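Local coordinates for hypothetical protein TM1553 (PDB 1VRM) that probably transfers FMN from FAD onto target proteins, as other members of the ApbE family of flavin transferases do, at residues 302-306 and 316-320; 259-265 and 282-287; 98-103 and 277-281. One frame throughout, in Å; residues are numbered along the deposited sequence.

Contact 1: 302-306 and 316-320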
loop_
_atom_site.group_PDB
_atom_site.type_symbol
_atom_site.label_atom_id
_atom_site.label_comp_id
_atom_site.label_asym_id
_atom_site.label_seq_id
_atom_site.Cartn_x
_atom_site.Cartn_y
_atom_site.Cartn_z
ATOM N N ALA A 302 3.205 -10.497 -9.394
ATOM C CA ALA A 302 2.306 -9.340 -9.447
ATOM C C ALA A 302 1.582 -9.331 -10.838
ATOM O O ALA A 302 2.149 -8.875 -11.821
ATOM C CB ALA A 302 3.143 -8.061 -9.250
ATOM N N HIS A 303 0.369 -9.872 -10.892
ATOM C CA HIS A 303 -0.399 -10.003 -12.082
ATOM C C HIS A 303 -1.185 -8.750 -12.250
ATOM O O HIS A 303 -2.004 -8.418 -11.374
ATOM C CB HIS A 303 -1.252 -11.258 -11.957
ATOM C CG HIS A 303 -0.388 -12.432 -11.623
ATOM N ND1 HIS A 303 0.541 -12.939 -12.516
ATOM C CD2 HIS A 303 -0.139 -13.034 -10.433
ATOM C CE1 HIS A 303 1.285 -13.847 -11.897
ATOM N NE2 HIS A 303 0.891 -13.929 -10.639
ATOM N N LEU A 304 -0.992 -8.041 -13.364
ATOM C CA LEU A 304 -1.384 -6.639 -13.358
ATOM C C LEU A 304 -2.171 -6.095 -14.516
ATOM O O LEU A 304 -2.155 -6.622 -15.636
ATOM C CB LEU A 304 -0.195 -5.769 -13.163
ATOM C CG LEU A 304 0.740 -5.527 -14.312
ATOM C CD1 LEU A 304 1.779 -4.493 -13.903
ATOM C CD2 LEU A 304 1.404 -6.826 -14.770
ATOM N N LEU A 305 -2.846 -4.996 -14.216
ATOM C CA LEU A 305 -3.564 -4.200 -15.194
ATOM C C LEU A 305 -3.156 -2.752 -14.964
ATOM O O LEU A 305 -3.262 -2.260 -13.830
ATOM C CB LEU A 305 -5.065 -4.323 -14.985
ATOM C CG LEU A 305 -5.990 -3.517 -15.909
ATOM C CD1 LEU A 305 -7.344 -4.110 -15.964
ATOM C CD2 LEU A 305 -6.132 -2.087 -15.414
ATOM N N ILE A 306 -2.716 -2.070 -16.017
ATOM C CA ILE A 306 -2.307 -0.673 -15.953
ATOM C C ILE A 306 -3.280 0.164 -16.782
ATOM O O ILE A 306 -3.601 -0.187 -17.899
ATOM C CB ILE A 306 -0.897 -0.476 -16.560
ATOM C CG1 ILE A 306 0.133 -1.350 -15.863
ATOM C CG2 ILE A 306 -0.509 0.990 -16.530
ATOM C CD1 ILE A 306 1.420 -1.428 -16.551
ATOM N N SER A 316 -1.375 -7.927 -18.169
ATOM C CA SER A 316 -0.666 -9.172 -18.432
ATOM C C SER A 316 -1.602 -10.281 -18.796
ATOM O O SER A 316 -2.737 -10.287 -18.438
ATOM C CB SER A 316 0.204 -9.595 -17.272
ATOM O OG SER A 316 -0.579 -9.861 -16.117
ATOM N N GLU A 317 -1.088 -11.276 -19.532
ATOM C CA GLU A 317 -1.902 -12.438 -19.827
ATOM C C GLU A 317 -2.344 -13.153 -18.533
ATOM O O GLU A 317 -3.423 -13.726 -18.449
ATOM C CB GLU A 317 -1.123 -13.392 -20.737
ATOM C CG GLU A 317 -0.874 -12.830 -22.109
ATOM C CD GLU A 317 -2.157 -12.535 -22.879
ATOM O OE1 GLU A 317 -3.143 -13.314 -22.768
ATOM O OE2 GLU A 317 -2.172 -11.503 -23.577
ATOM N N THR A 318 -1.499 -13.117 -17.514
ATOM C CA THR A 318 -1.838 -13.730 -16.233
ATOM C C THR A 318 -3.053 -13.012 -15.604
ATOM O O THR A 318 -3.890 -13.634 -14.981
ATOM C CB THR A 318 -0.633 -13.757 -15.234
ATOM O OG1 THR A 318 -0.003 -12.473 -15.098
ATOM C CG2 THR A 318 0.375 -14.820 -15.689
ATOM N N PHE A 319 -3.121 -11.685 -15.723
ATOM C CA PHE A 319 -4.245 -10.933 -15.188
ATOM C C PHE A 319 -5.559 -11.429 -15.818
ATOM O O PHE A 319 -6.561 -11.619 -15.113
ATOM C CB PHE A 319 -4.045 -9.399 -15.432
ATOM C CG PHE A 319 -5.031 -8.551 -14.693
ATOM C CD1 PHE A 319 -6.271 -8.267 -15.218
ATOM C CD2 PHE A 319 -4.736 -8.082 -13.400
ATOM C CE1 PHE A 319 -7.199 -7.489 -14.465
ATOM C CE2 PHE A 319 -5.672 -7.302 -12.702
ATOM C CZ PHE A 319 -6.872 -7.017 -13.247
ATOM N N LYS A 320 -5.523 -11.674 -17.133
ATOM C CA LYS A 320 -6.691 -12.099 -17.893
ATOM C C LYS A 320 -7.258 -13.391 -17.346
ATOM O O LYS A 320 -8.459 -13.631 -17.436
ATOM C CB LYS A 320 -6.355 -12.238 -19.394
ATOM C CG LYS A 320 -5.760 -10.933 -19.996
ATOM C CD LYS A 320 -5.600 -10.995 -21.522
ATOM C CE LYS A 320 -4.891 -9.795 -22.082
ATOM N NZ LYS A 320 -4.567 -10.032 -23.543
#
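The 303-306 end of strand 303-308 runs past the point where the chain leaves strand 313-315, its antiparallel neighbour, and enters a short, weakly bonded helical turn, about 317-320. The closest CA pair is His303 and Phe319, 5.0 Å apart. Ser316 stands at the switch from strand to helix and meets both peptide groups of Leu304: its N gives a hydrogen bond to Leu304 O at 3.0 Å, and its OG takes a weak one from Leu304 N at 3.3 Å. A side-chain oxygen thus stands in for a backbone partner just where the strand pairing stops.

The same hydroxyl belongs to a short chain of hydrogen bonds. Ser316 OG lies 2.9 Å from Thr318 OG1, and Thr318 OG1 lies 2.7 Å from His303 ND1 in the plane of the imidazole, both pairs hydrogen-bonded. Farther along the strand the contact is apolar: with Phe319 chi1 in t, Leu305 CB sits over one face of the Phe319 ring, 3.7 Å from the centroid and almost on the normal, a CH-pi contact. The ring edge faces the backbone, with Phe319 CD2 3.4 Å from His303 O. Away from the strand, Lys320 NZ holds Glu317 OE2 in a salt bridge of 2.8 Å along one turn.

The turn 317-320 follows directly on strand 313-315, an outermost strand of the large antiparallel sheet, and packs beside strand 303-308. Phe319 also rests on Ile268 of strand 262-269 and on Asp221 and Ile223 of strand 219-225, while Leu304 turns to the sheet's other face, against Val293 of helix 272-296.

Contact 2: 259-265 and 282-287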
loop_
_atom_site.group_PDB
_atom_site.type_symbol
_atom_site.label_atom_id
_atom_site.label_comp_id
_atom_site.label_asym_id
_atom_site.label_seq_id
_atom_site.Cartn_x
_atom_site.Cartn_y
_atom_site.Cartn_z
ATOM N N ALA A 259 4.913 10.672 -9.795
ATOM C CA ALA A 259 5.181 9.868 -10.982
ATOM C C ALA A 259 4.087 10.160 -12.037
ATOM O O ALA A 259 2.920 10.268 -11.675
ATOM C CB ALA A 259 5.161 8.403 -10.595
ATOM N N ARG A 260 4.481 10.307 -13.304
ATOM C CA ARG A 260 3.596 10.725 -14.381
ATOM C C ARG A 260 3.352 9.647 -15.429
ATOM O O ARG A 260 4.041 8.617 -15.426
ATOM C CB ARG A 260 4.155 11.984 -15.057
ATOM C CG ARG A 260 4.398 13.165 -14.066
ATOM C CD ARG A 260 3.119 13.567 -13.381
ATOM N NE ARG A 260 3.224 14.832 -12.648
ATOM C CZ ARG A 260 2.207 15.365 -11.979
ATOM N NH1 ARG A 260 1.043 14.745 -11.939
ATOM N NH2 ARG A 260 2.361 16.505 -11.323
ATOM N N GLY A 261 2.338 9.833 -16.279
ATOM C CA GLY A 261 2.148 8.915 -17.386
ATOM C C GLY A 261 1.203 7.764 -17.109
ATOM O O GLY A 261 0.853 7.020 -18.025
ATOM N N VAL A 262 0.713 7.681 -15.871
ATOM C CA VAL A 262 -0.068 6.519 -15.403
ATOM C C VAL A 262 -1.236 6.983 -14.525
ATOM O O VAL A 262 -1.071 7.844 -13.656
ATOM C CB VAL A 262 0.828 5.541 -14.567
ATOM C CG1 VAL A 262 0.024 4.287 -14.175
ATOM C CG2 VAL A 262 2.068 5.166 -15.318
ATOM N N TRP A 263 -2.437 6.460 -14.763
ATOM C CA TRP A 263 -3.583 6.769 -13.953
ATOM C C TRP A 263 -3.797 5.756 -12.821
ATOM O O TRP A 263 -4.113 6.123 -11.669
ATOM C CB TRP A 263 -4.844 6.921 -14.787
ATOM C CG TRP A 263 -4.890 8.203 -15.603
ATOM C CD1 TRP A 263 -4.096 9.306 -15.477
ATOM C CD2 TRP A 263 -5.851 8.524 -16.631
ATOM N NE1 TRP A 263 -4.484 10.278 -16.390
ATOM C CE2 TRP A 263 -5.567 9.824 -17.089
ATOM C CE3 TRP A 263 -6.925 7.844 -17.172
ATOM C CZ2 TRP A 263 -6.325 10.440 -18.096
ATOM C CZ3 TRP A 263 -7.678 8.472 -18.180
ATOM C CH2 TRP A 263 -7.363 9.730 -18.619
ATOM N N SER A 264 -3.633 4.475 -13.134
ATOM C CA SER A 264 -3.697 3.449 -12.075
ATOM C C SER A 264 -2.990 2.169 -12.422
ATOM O O SER A 264 -2.753 1.865 -13.597
ATOM C CB SER A 264 -5.124 3.145 -11.679
ATOM O OG SER A 264 -5.822 2.524 -12.725
ATOM N N VAL A 265 -2.596 1.439 -11.385
ATOM C CA VAL A 265 -2.035 0.102 -11.572
ATOM C C VAL A 265 -2.703 -0.786 -10.522
ATOM O O VAL A 265 -2.735 -0.417 -9.348
ATOM C CB VAL A 265 -0.519 0.064 -11.320
ATOM C CG1 VAL A 265 -0.001 -1.385 -11.288
ATOM C CG2 VAL A 265 0.264 0.918 -12.339
ATOM N N GLY A 282 4.938 -0.466 -9.448
ATOM C CA GLY A 282 4.465 -0.534 -10.854
ATOM C C GLY A 282 3.958 0.804 -11.347
ATOM O O GLY A 282 4.171 1.180 -12.517
ATOM N N PHE A 283 3.269 1.538 -10.491
ATOM C CA PHE A 283 2.795 2.884 -10.842
ATOM C C PHE A 283 3.987 3.781 -11.245
ATOM O O PHE A 283 3.971 4.442 -12.252
ATOM C CB PHE A 283 2.074 3.510 -9.682
ATOM C CG PHE A 283 1.373 4.806 -10.032
ATOM C CD1 PHE A 283 2.105 5.990 -10.054
ATOM C CD2 PHE A 283 0.033 4.840 -10.328
ATOM C CE1 PHE A 283 1.487 7.200 -10.350
ATOM C CE2 PHE A 283 -0.595 6.044 -10.652
ATOM C CZ PHE A 283 0.142 7.221 -10.650
ATOM N N VAL A 284 5.022 3.784 -10.419
ATOM C CA VAL A 284 6.214 4.563 -10.677
ATOM C C VAL A 284 6.954 4.097 -11.929
ATOM O O VAL A 284 7.480 4.906 -12.657
ATOM C CB VAL A 284 7.167 4.533 -9.468
ATOM C CG1 VAL A 284 8.544 5.120 -9.824
ATOM C CG2 VAL A 284 6.524 5.179 -8.219
HETATM N N MSE A 285 7.053 2.793 -12.149
HETATM C CA MSE A 285 7.842 2.282 -13.260
HETATM C C MSE A 285 7.099 2.327 -14.597
HETATM O O MSE A 285 7.742 2.339 -15.654
HETATM C CB MSE A 285 8.250 0.848 -12.938
HETATM C CG MSE A 285 9.261 0.802 -11.833
HETATM SE SE MSE A 285 9.779 -1.046 -11.412
HETATM C CE MSE A 285 11.087 -1.221 -13.038
ATOM N N ALA A 286 5.780 2.283 -14.554
ATOM C CA ALA A 286 4.990 2.103 -15.805
ATOM C C ALA A 286 4.978 3.361 -16.680
ATOM O O ALA A 286 4.693 3.295 -17.882
ATOM C CB ALA A 286 3.592 1.672 -15.510
ATOM N N GLY A 287 5.254 4.515 -16.093
ATOM C CA GLY A 287 5.317 5.723 -16.894
ATOM C C GLY A 287 6.604 5.821 -17.689
ATOM O O GLY A 287 6.722 6.687 -18.549
HETATM O O HOH W 1 5.059 6.543 -13.808
HETATM O O HOH W 2 5.597 9.629 -18.252
#
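This is helix-on-sheet packing at a classic beta bulge: Trp263 and Ser264 both sit opposite Val307 of the next strand, and the chain turns a corner at Trp263 as it enters the sheet that helix 272-296 covers. The main bump is Phe283. With chi1 in t its ring leaves the helix and drops into a hollow walled by Ala259, Val262 and the bulge. Val262 lies over one face, its CB 4.2 Å from the ring centroid and 11° off the normal. Backbone oxygens close the rim, Ala259 O at 3.6 Å from Phe283 CE1 and Trp263 O at 3.7 Å from Phe283 CE2, and His248 adds a steeply inclined ring to the pocket.

Smaller side chains fit around it. Val265 CG2 presses on the helix backbone, 3.5 Å from Phe283 CA, and Val262 CG2 sits 3.8 Å from Ala286 CB. Ala259 CB fills the gap beside Val284, 4.0 Å from its CA. The hollows owe much to glycine: a CB on Gly282 would come within 3.4 Å of Val265 CG1, and one on Gly287 would collide with Arg260 O. A CB on Gly261 would come within 3.3 Å of Gly287 CA, and its phi of 93° also suits glycine, while the guanidinium of Arg260 points off to Arg246 O.

Across the close approach at that end, Gly287 CA makes a CA-H...O contact of 3.5 Å with Arg260 O. Two waters lie here: one is 2.8 Å from both Arg260 O and Phe283 O, and a second donates to Gly287 O at 3.2 Å.

Contact 3: 98-103 and 277-281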
loop_
_atom_site.group_PDB
_atom_site.type_symbol
_atom_site.label_atom_id
_atom_site.label_comp_id
_atom_site.label_asym_id
_atom_site.label_seq_id
_atom_site.Cartn_x
_atom_site.Cartn_y
_atom_site.Cartn_z
ATOM N N LEU A 98 14.101 -5.047 -4.248
ATOM C CA LEU A 98 13.560 -5.832 -5.336
ATOM C C LEU A 98 13.189 -4.957 -6.521
ATOM O O LEU A 98 13.277 -5.381 -7.685
ATOM C CB LEU A 98 12.304 -6.564 -4.849
ATOM C CG LEU A 98 11.549 -7.416 -5.839
ATOM C CD1 LEU A 98 12.446 -8.588 -6.265
ATOM C CD2 LEU A 98 10.253 -7.884 -5.191
ATOM N N THR A 99 12.716 -3.737 -6.239
ATOM C CA THR A 99 12.243 -2.832 -7.290
ATOM C C THR A 99 13.237 -1.698 -7.662
ATOM O O THR A 99 12.847 -0.702 -8.289
ATOM C CB THR A 99 10.840 -2.270 -6.909
ATOM O OG1 THR A 99 10.976 -1.502 -5.702
ATOM C CG2 THR A 99 9.880 -3.366 -6.677
ATOM N N ASP A 100 14.499 -1.819 -7.226
ATOM C CA ASP A 100 15.515 -0.820 -7.427
ATOM C C ASP A 100 15.064 0.543 -7.006
ATOM O O ASP A 100 15.312 1.545 -7.682
ATOM C CB ASP A 100 15.957 -0.811 -8.890
ATOM C CG ASP A 100 16.471 -2.192 -9.354
ATOM O OD1 ASP A 100 17.170 -2.876 -8.582
ATOM O OD2 ASP A 100 16.160 -2.600 -10.496
ATOM N N GLY A 101 14.375 0.590 -5.873
ATOM C CA GLY A 101 13.933 1.850 -5.296
ATOM C C GLY A 101 12.695 2.471 -5.879
ATOM O O GLY A 101 12.342 3.584 -5.490
ATOM N N ALA A 102 12.040 1.799 -6.820
ATOM C CA ALA A 102 10.758 2.324 -7.341
ATOM C C ALA A 102 9.682 2.401 -6.247
ATOM O O ALA A 102 8.961 3.414 -6.122
ATOM C CB ALA A 102 10.281 1.505 -8.516
ATOM N N PHE A 103 9.574 1.341 -5.453
ATOM C CA PHE A 103 8.962 1.429 -4.116
ATOM C C PHE A 103 10.109 1.766 -3.171
ATOM O O PHE A 103 11.139 1.081 -3.188
ATOM C CB PHE A 103 8.309 0.101 -3.712
ATOM C CG PHE A 103 7.853 0.079 -2.289
ATOM C CD1 PHE A 103 6.611 0.566 -1.927
ATOM C CD2 PHE A 103 8.687 -0.396 -1.300
ATOM C CE1 PHE A 103 6.212 0.521 -0.590
ATOM C CE2 PHE A 103 8.282 -0.423 0.061
ATOM C CZ PHE A 103 7.076 0.068 0.398
ATOM N N ALA A 277 2.754 -3.140 -2.077
ATOM C CA ALA A 277 4.090 -2.608 -2.380
ATOM C C ALA A 277 4.331 -2.553 -3.886
ATOM O O ALA A 277 4.875 -1.590 -4.416
ATOM C CB ALA A 277 5.188 -3.390 -1.736
ATOM N N LEU A 278 3.953 -3.629 -4.585
ATOM C CA LEU A 278 4.227 -3.698 -5.997
ATOM C C LEU A 278 3.281 -2.847 -6.833
ATOM O O LEU A 278 3.657 -2.395 -7.905
ATOM C CB LEU A 278 4.291 -5.141 -6.478
ATOM C CG LEU A 278 5.430 -5.961 -5.875
ATOM C CD1 LEU A 278 5.488 -7.347 -6.499
ATOM C CD2 LEU A 278 6.774 -5.301 -6.023
ATOM N N SER A 279 2.123 -2.490 -6.302
ATOM C CA SER A 279 1.235 -1.613 -7.075
ATOM C C SER A 279 1.870 -0.204 -7.089
ATOM O O SER A 279 1.823 0.470 -8.091
ATOM C CB SER A 279 -0.191 -1.592 -6.560
ATOM O OG SER A 279 -0.278 -0.980 -5.289
ATOM N N THR A 280 2.493 0.190 -5.964
ATOM C CA THR A 280 3.199 1.454 -5.894
ATOM C C THR A 280 4.380 1.441 -6.854
ATOM O O THR A 280 4.575 2.350 -7.639
ATOM C CB THR A 280 3.654 1.698 -4.425
ATOM O OG1 THR A 280 2.478 1.775 -3.582
ATOM C CG2 THR A 280 4.477 2.963 -4.291
ATOM N N ALA A 281 5.201 0.396 -6.771
ATOM C CA ALA A 281 6.367 0.312 -7.646
ATOM C C ALA A 281 5.965 0.313 -9.129
ATOM O O ALA A 281 6.576 0.966 -9.960
ATOM C CB ALA A 281 7.156 -0.957 -7.378
#
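Helix 83-98 ends in a Schellman motif with Asp100 as its C-prime residue, and the type I' turn from Thr99 to Ala102, closed by Ala102 N to Thr99 O at 3.0 Å, swings the chain against helix 272-296. Thr99 in the p rotamer does two jobs. Its OG1 hydrogen-bonds to Phe95 O and accepts from Phe103 N at 3.2 Å, while CG2 faces the helix, 3.7 Å from both Leu278 CD2 and Ala281 CB. Leu278 starts out pointing away, but chi1 in m and chi2 in t bring CD2 back to that methyl and to within 4.4 Å of Leu98 CD2.

Phe103, chi1 in t, lies along the helix. Ala277 CB sits over one ring face, 4.2 Å from the centroid, and Thr280 CG2 touches the edge, 4.0 Å from Phe103 CD1. Ala281 CB fills the space beneath the turn, 4.0 Å from Phe103 CB and 4.1 Å from Ala102 CB.

Ser279 OG, Thr280 OG1 and Ala102 O hydrogen-bond an unidentified ligand, probably from the crystallisation liquor, that may mark a pocket. Behind the turn, Phe95 of helix 83-98 wedges against Phe103, Ala277 and Leu278, joining the two helices.

In the fold
Helix 272-296 ties the three sites together: contacts 2 and 3 use successive turns of it, and the chain leaving it enters the strand of contact 1. All are largely buried, but contact 3 lies nearest the middle of the chain, about 10 Å from its centre, and contact 1 farthest out, about 18 Å. The chemistry differs too. Between segments, contact 3 is apolar, contact 2 is apolar with waters at one end, and contact 1 alone has direct hydrogen bonds, beside its Leu305-Phe319 packing. Contacts 1 and 2 lie on adjacent strands, where Ile306 packs on Val262, Val265 and Ala286; Met285 meets Ala102 between contacts 2 and 3, and Ala302 meets Leu278 between 1 and 3.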